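Local coordinates for protein probable aminotransferase (Pseudomonas aeruginosa, PDB 5YKR) that is a probable aminotransferase of class III, in the pyridoxal-phosphate-dependent aminotransferase family, with its cofactor covalently bound, at residues T200-E212 with V235-L248. Residues are numbered along the deposited sequence; the frame is centred on the assembly and turned at random.
Sequences TRLVEFNDLDALE and VPPAEGFHAGLREL
Asn206 reads the backbone of 235-248 with both ends of its amide: OD1 accepts from Ala238 N at 2.8 Å, nearly straight but from above the carbonyl plane, while ND2, lying in plane with its acceptor, donates to Pro236 O at 3.0 Å and also bonds to Arg396 O. An asparagine suits this place, offering acceptor and donor together and tolerating the left-handed backbone (phi 63°). Its OD1 also lies over a face of the Phe241 ring, 3.3 Å from CG, with amide and ring almost perpendicular. Beyond it the packing is tight and apolar. With CG anti to the backbone N (chi1 176°), Phe241 turns an edge, led by CE2, to the face of Phe205, ring centroids 4.8 Å apart. Leu208 is a knob among Phe241, Gly244, Leu245 and Leu248; Leu208 CD1 comes to 4.0 Å from Gly244 CA, which glycine's lack of a side chain permits. Deeper, Leu211 CD2 meets Leu245 CD1 at 3.6 Å. The looser side holds exposed Gly240, barely touching, and Glu212, whose carboxylate pairs with Arg251. The axes of 208-212 and 241-248 run almost parallel (11°), 10.4 Å apart at closest, with Leu211 resting on strand 158-162 and Leu245 on strand 220-225 of the seven-stranded sheet.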
loop_
_atom_site.group_PDB
_atom_site.type_symbol
_atom_site.label_atom_id
_atom_site.label_comp_id
_atom_site.label_asym_id
_atom_site.label_seq_id
_atom_site.Cartn_x
_atom_site.Cartn_y
_atom_site.Cartn_z
ATOM N N THR A 200 -4.274 -21.000 8.169
ATOM C CA THR A 200 -4.281 -21.389 6.782
ATOM C C THR A 200 -4.511 -22.886 6.605
ATOM O O THR A 200 -3.971 -23.694 7.369
ATOM C CB THR A 200 -2.923 -21.008 6.130
ATOM O OG1 THR A 200 -2.568 -19.668 6.487
ATOM C CG2 THR A 200 -2.893 -21.225 4.640
ATOM N N ARG A 201 -5.312 -23.220 5.577
ATOM C CA ARG A 201 -5.405 -24.582 5.055
ATOM C C ARG A 201 -4.931 -24.533 3.605
ATOM O O ARG A 201 -5.354 -23.679 2.826
ATOM C CB ARG A 201 -6.775 -25.199 5.216
ATOM C CG ARG A 201 -7.177 -25.419 6.669
ATOM C CD ARG A 201 -8.556 -26.100 6.777
ATOM N NE ARG A 201 -8.964 -26.316 8.172
ATOM C CZ ARG A 201 -8.460 -27.274 8.944
ATOM N NH1 ARG A 201 -7.574 -28.168 8.463
ATOM N NH2 ARG A 201 -8.849 -27.372 10.181
ATOM N N LEU A 202 -3.995 -25.395 3.262
ATOM C CA LEU A 202 -3.395 -25.437 1.923
ATOM C C LEU A 202 -3.927 -26.614 1.132
ATOM O O LEU A 202 -4.050 -27.734 1.653
ATOM C CB LEU A 202 -1.901 -25.511 2.056
ATOM C CG LEU A 202 -1.089 -25.417 0.778
ATOM C CD1 LEU A 202 -1.318 -24.073 0.070
ATOM C CD2 LEU A 202 0.427 -25.673 1.005
ATOM N N VAL A 203 -4.251 -26.367 -0.124
ATOM C CA VAL A 203 -4.714 -27.358 -1.074
ATOM C C VAL A 203 -4.003 -27.170 -2.400
ATOM O O VAL A 203 -3.542 -26.061 -2.687
ATOM C CB VAL A 203 -6.266 -27.208 -1.234
ATOM C CG1 VAL A 203 -6.856 -28.270 -2.064
ATOM C CG2 VAL A 203 -6.969 -27.166 0.138
ATOM N N GLU A 204 -3.898 -28.201 -3.214
ATOM C CA GLU A 204 -3.483 -28.009 -4.616
ATOM C C GLU A 204 -4.691 -27.531 -5.423
ATOM O O GLU A 204 -5.850 -27.943 -5.184
ATOM C CB GLU A 204 -2.969 -29.304 -5.266
ATOM C CG GLU A 204 -1.597 -29.764 -4.816
ATOM C CD GLU A 204 -0.430 -28.910 -5.222
ATOM O OE1 GLU A 204 -0.540 -27.970 -6.031
ATOM O OE2 GLU A 204 0.665 -29.175 -4.681
ATOM N N PHE A 205 -4.407 -26.696 -6.421
ATOM C CA PHE A 205 -5.430 -26.308 -7.434
ATOM C C PHE A 205 -5.956 -27.565 -8.123
ATOM O O PHE A 205 -5.264 -28.606 -8.172
ATOM C CB PHE A 205 -4.777 -25.359 -8.431
ATOM C CG PHE A 205 -5.678 -24.401 -9.161
ATOM C CD1 PHE A 205 -6.392 -23.448 -8.497
ATOM C CD2 PHE A 205 -5.652 -24.333 -10.580
ATOM C CE1 PHE A 205 -7.140 -22.514 -9.170
ATOM C CE2 PHE A 205 -6.369 -23.369 -11.253
ATOM C CZ PHE A 205 -7.136 -22.468 -10.544
ATOM N N ASN A 206 -7.181 -27.506 -8.645
ATOM C CA ASN A 206 -7.739 -28.602 -9.434
ATOM C C ASN A 206 -7.899 -29.909 -8.635
ATOM O O ASN A 206 -7.717 -31.028 -9.168
ATOM C CB ASN A 206 -6.930 -28.816 -10.727
ATOM C CG ASN A 206 -7.115 -27.693 -11.702
ATOM O OD1 ASN A 206 -8.215 -27.133 -11.773
ATOM N ND2 ASN A 206 -6.076 -27.378 -12.477
ATOM N N ASP A 207 -8.211 -29.760 -7.341
ATOM C CA ASP A 207 -8.398 -30.932 -6.466
ATOM C C ASP A 207 -9.621 -30.727 -5.561
ATOM O O ASP A 207 -9.533 -30.234 -4.414
ATOM C CB ASP A 207 -7.112 -31.142 -5.669
ATOM C CG ASP A 207 -7.088 -32.440 -4.886
ATOM O OD1 ASP A 207 -8.138 -33.117 -4.737
ATOM O OD2 ASP A 207 -5.932 -32.746 -4.429
ATOM N N LEU A 208 -10.781 -31.044 -6.116
ATOM C CA LEU A 208 -12.015 -30.822 -5.447
ATOM C C LEU A 208 -12.208 -31.697 -4.199
ATOM O O LEU A 208 -12.784 -31.242 -3.218
ATOM C CB LEU A 208 -13.201 -30.969 -6.408
ATOM C CG LEU A 208 -13.259 -29.896 -7.509
ATOM C CD1 LEU A 208 -14.271 -30.267 -8.590
ATOM C CD2 LEU A 208 -13.564 -28.529 -6.933
ATOM N N ASP A 209 -11.677 -32.913 -4.235
ATOM C CA ASP A 209 -11.769 -33.785 -3.087
ATOM C C ASP A 209 -10.973 -33.188 -1.900
ATOM O O ASP A 209 -11.430 -33.191 -0.762
ATOM C CB ASP A 209 -11.242 -35.186 -3.423
ATOM C CG ASP A 209 -12.170 -35.968 -4.382
ATOM O OD1 ASP A 209 -13.351 -35.576 -4.614
ATOM O OD2 ASP A 209 -11.717 -37.013 -4.925
ATOM N N ALA A 210 -9.777 -32.688 -2.176
ATOM C CA ALA A 210 -8.955 -32.048 -1.132
ATOM C C ALA A 210 -9.604 -30.771 -0.631
ATOM O O ALA A 210 -9.559 -30.474 0.548
ATOM C CB ALA A 210 -7.560 -31.769 -1.630
ATOM N N LEU A 211 -10.209 -29.996 -1.556
ATOM C CA LEU A 211 -10.892 -28.782 -1.129
ATOM C C LEU A 211 -12.078 -29.100 -0.215
ATOM O O LEU A 211 -12.243 -28.461 0.821
ATOM C CB LEU A 211 -11.357 -27.978 -2.342
ATOM C CG LEU A 211 -12.038 -26.675 -1.984
ATOM C CD1 LEU A 211 -11.100 -25.720 -1.262
ATOM C CD2 LEU A 211 -12.497 -26.056 -3.302
ATOM N N GLU A 212 -12.847 -30.139 -0.561
ATOM C CA GLU A 212 -13.958 -30.577 0.290
ATOM C C GLU A 212 -13.470 -30.945 1.697
ATOM O O GLU A 212 -14.045 -30.510 2.712
ATOM C CB GLU A 212 -14.689 -31.739 -0.380
ATOM C CG GLU A 212 -15.703 -32.460 0.483
ATOM C CD GLU A 212 -16.850 -31.643 0.985
ATOM O OE1 GLU A 212 -17.434 -30.997 0.125
ATOM O OE2 GLU A 212 -17.206 -31.683 2.225
ATOM N N VAL A 235 -1.258 -22.059 -14.654
ATOM C CA VAL A 235 -1.989 -23.286 -14.326
ATOM C C VAL A 235 -3.459 -23.066 -14.646
ATOM O O VAL A 235 -4.202 -22.378 -13.898
ATOM C CB VAL A 235 -1.823 -23.719 -12.848
ATOM C CG1 VAL A 235 -2.484 -25.089 -12.663
ATOM C CG2 VAL A 235 -0.348 -23.699 -12.427
ATOM N N PRO A 236 -3.913 -23.610 -15.774
ATOM C CA PRO A 236 -5.325 -23.453 -16.069
ATOM C C PRO A 236 -6.235 -24.238 -15.144
ATOM O O PRO A 236 -5.846 -25.314 -14.651
ATOM C CB PRO A 236 -5.444 -24.073 -17.492
ATOM C CG PRO A 236 -4.074 -24.151 -18.007
ATOM C CD PRO A 236 -3.186 -24.319 -16.831
ATOM N N PRO A 237 -7.431 -23.745 -14.869
ATOM C CA PRO A 237 -8.427 -24.540 -14.165
ATOM C C PRO A 237 -8.882 -25.714 -15.050
ATOM O O PRO A 237 -9.049 -25.567 -16.261
ATOM C CB PRO A 237 -9.540 -23.521 -13.896
ATOM C CG PRO A 237 -9.460 -22.579 -15.044
ATOM C CD PRO A 237 -8.004 -22.482 -15.401
ATOM N N ALA A 238 -9.016 -26.882 -14.433
ATOM C CA ALA A 238 -9.493 -28.057 -15.103
ATOM C C ALA A 238 -10.956 -27.903 -15.473
ATOM O O ALA A 238 -11.692 -27.103 -14.894
ATOM C CB ALA A 238 -9.341 -29.277 -14.201
ATOM N N GLU A 239 -11.385 -28.694 -16.453
ATOM C CA GLU A 239 -12.806 -28.770 -16.776
ATOM C C GLU A 239 -13.596 -29.091 -15.506
ATOM O O GLU A 239 -13.283 -30.056 -14.772
ATOM C CB GLU A 239 -13.028 -29.837 -17.856
ATOM C CG GLU A 239 -14.461 -29.976 -18.267
ATOM C CD GLU A 239 -14.997 -28.750 -18.965
ATOM O OE1 GLU A 239 -14.208 -27.982 -19.572
ATOM O OE2 GLU A 239 -16.232 -28.581 -18.916
ATOM N N GLY A 240 -14.618 -28.313 -15.249
ATOM C CA GLY A 240 -15.464 -28.526 -14.060
ATOM C C GLY A 240 -14.946 -27.926 -12.756
ATOM O O GLY A 240 -15.659 -27.932 -11.749
ATOM N N PHE A 241 -13.713 -27.413 -12.744
ATOM C CA PHE A 241 -13.127 -26.969 -11.447
ATOM C C PHE A 241 -13.867 -25.773 -10.871
ATOM O O PHE A 241 -14.276 -25.761 -9.706
ATOM C CB PHE A 241 -11.640 -26.671 -11.565
ATOM C CG PHE A 241 -11.046 -26.139 -10.293
ATOM C CD1 PHE A 241 -10.896 -26.960 -9.208
ATOM C CD2 PHE A 241 -10.665 -24.807 -10.175
ATOM C CE1 PHE A 241 -10.388 -26.477 -8.009
ATOM C CE2 PHE A 241 -10.150 -24.324 -8.984
ATOM C CZ PHE A 241 -10.008 -25.172 -7.893
ATOM N N HIS A 242 -14.073 -24.753 -11.704
ATOM C CA HIS A 242 -14.805 -23.579 -11.198
ATOM C C HIS A 242 -16.222 -23.871 -10.708
ATOM O O HIS A 242 -16.650 -23.325 -9.712
ATOM C CB HIS A 242 -14.754 -22.405 -12.197
ATOM C CG HIS A 242 -13.522 -21.589 -12.033
ATOM N ND1 HIS A 242 -13.238 -20.932 -10.840
ATOM C CD2 HIS A 242 -12.425 -21.452 -12.823
ATOM C CE1 HIS A 242 -12.037 -20.378 -10.938
ATOM N NE2 HIS A 242 -11.522 -20.672 -12.123
ATOM N N ALA A 243 -16.928 -24.753 -11.414
ATOM C CA ALA A 243 -18.252 -25.126 -10.983
ATOM C C ALA A 243 -18.198 -25.820 -9.625
ATOM O O ALA A 243 -18.989 -25.516 -8.751
ATOM C CB ALA A 243 -18.906 -26.017 -12.017
ATOM N N GLY A 244 -17.215 -26.693 -9.434
ATOM C CA GLY A 244 -17.037 -27.397 -8.157
ATOM C C GLY A 244 -16.609 -26.488 -7.031
ATOM O O GLY A 244 -17.075 -26.577 -5.912
ATOM N N LEU A 245 -15.677 -25.587 -7.347
ATOM C CA LEU A 245 -15.221 -24.592 -6.400
ATOM C C LEU A 245 -16.388 -23.742 -5.916
ATOM O O LEU A 245 -16.523 -23.454 -4.722
ATOM C CB LEU A 245 -14.110 -23.751 -7.044
ATOM C CG LEU A 245 -13.630 -22.503 -6.258
ATOM C CD1 LEU A 245 -13.054 -22.900 -4.906
ATOM C CD2 LEU A 245 -12.579 -21.798 -7.103
ATOM N N ARG A 246 -17.207 -23.289 -6.853
ATOM C CA ARG A 246 -18.340 -22.445 -6.482
ATOM C C ARG A 246 -19.348 -23.229 -5.648
ATOM O O ARG A 246 -19.884 -22.703 -4.692
ATOM C CB ARG A 246 -18.976 -21.827 -7.725
ATOM C CG ARG A 246 -20.214 -21.014 -7.481
ATOM C CD ARG A 246 -19.947 -19.691 -6.767
ATOM N NE ARG A 246 -19.649 -19.862 -5.336
ATOM C CZ ARG A 246 -19.610 -18.871 -4.454
ATOM N NH1 ARG A 246 -19.775 -17.610 -4.855
ATOM N NH2 ARG A 246 -19.399 -19.125 -3.172
ATOM N N GLU A 247 -19.634 -24.471 -6.063
ATOM C CA GLU A 247 -20.591 -25.289 -5.344
ATOM C C GLU A 247 -20.135 -25.596 -3.907
ATOM O O GLU A 247 -20.924 -25.469 -2.963
ATOM C CB GLU A 247 -20.966 -26.535 -6.153
ATOM C CG GLU A 247 -22.141 -27.342 -5.564
ATOM C CD GLU A 247 -21.761 -28.273 -4.403
ATOM O OE1 GLU A 247 -20.594 -28.766 -4.346
ATOM O OE2 GLU A 247 -22.605 -28.524 -3.524
ATOM N N LEU A 248 -18.871 -26.021 -3.746
ATOM C CA LEU A 248 -18.353 -26.368 -2.418
ATOM C C LEU A 248 -18.359 -25.172 -1.466
ATOM O O LEU A 248 -18.703 -25.309 -0.309
ATOM C CB LEU A 248 -16.924 -26.917 -2.545
ATOM C CG LEU A 248 -16.776 -28.369 -3.060
ATOM C CD1 LEU A 248 -15.348 -28.715 -3.309
ATOM C CD2 LEU A 248 -17.328 -29.296 -2.062
#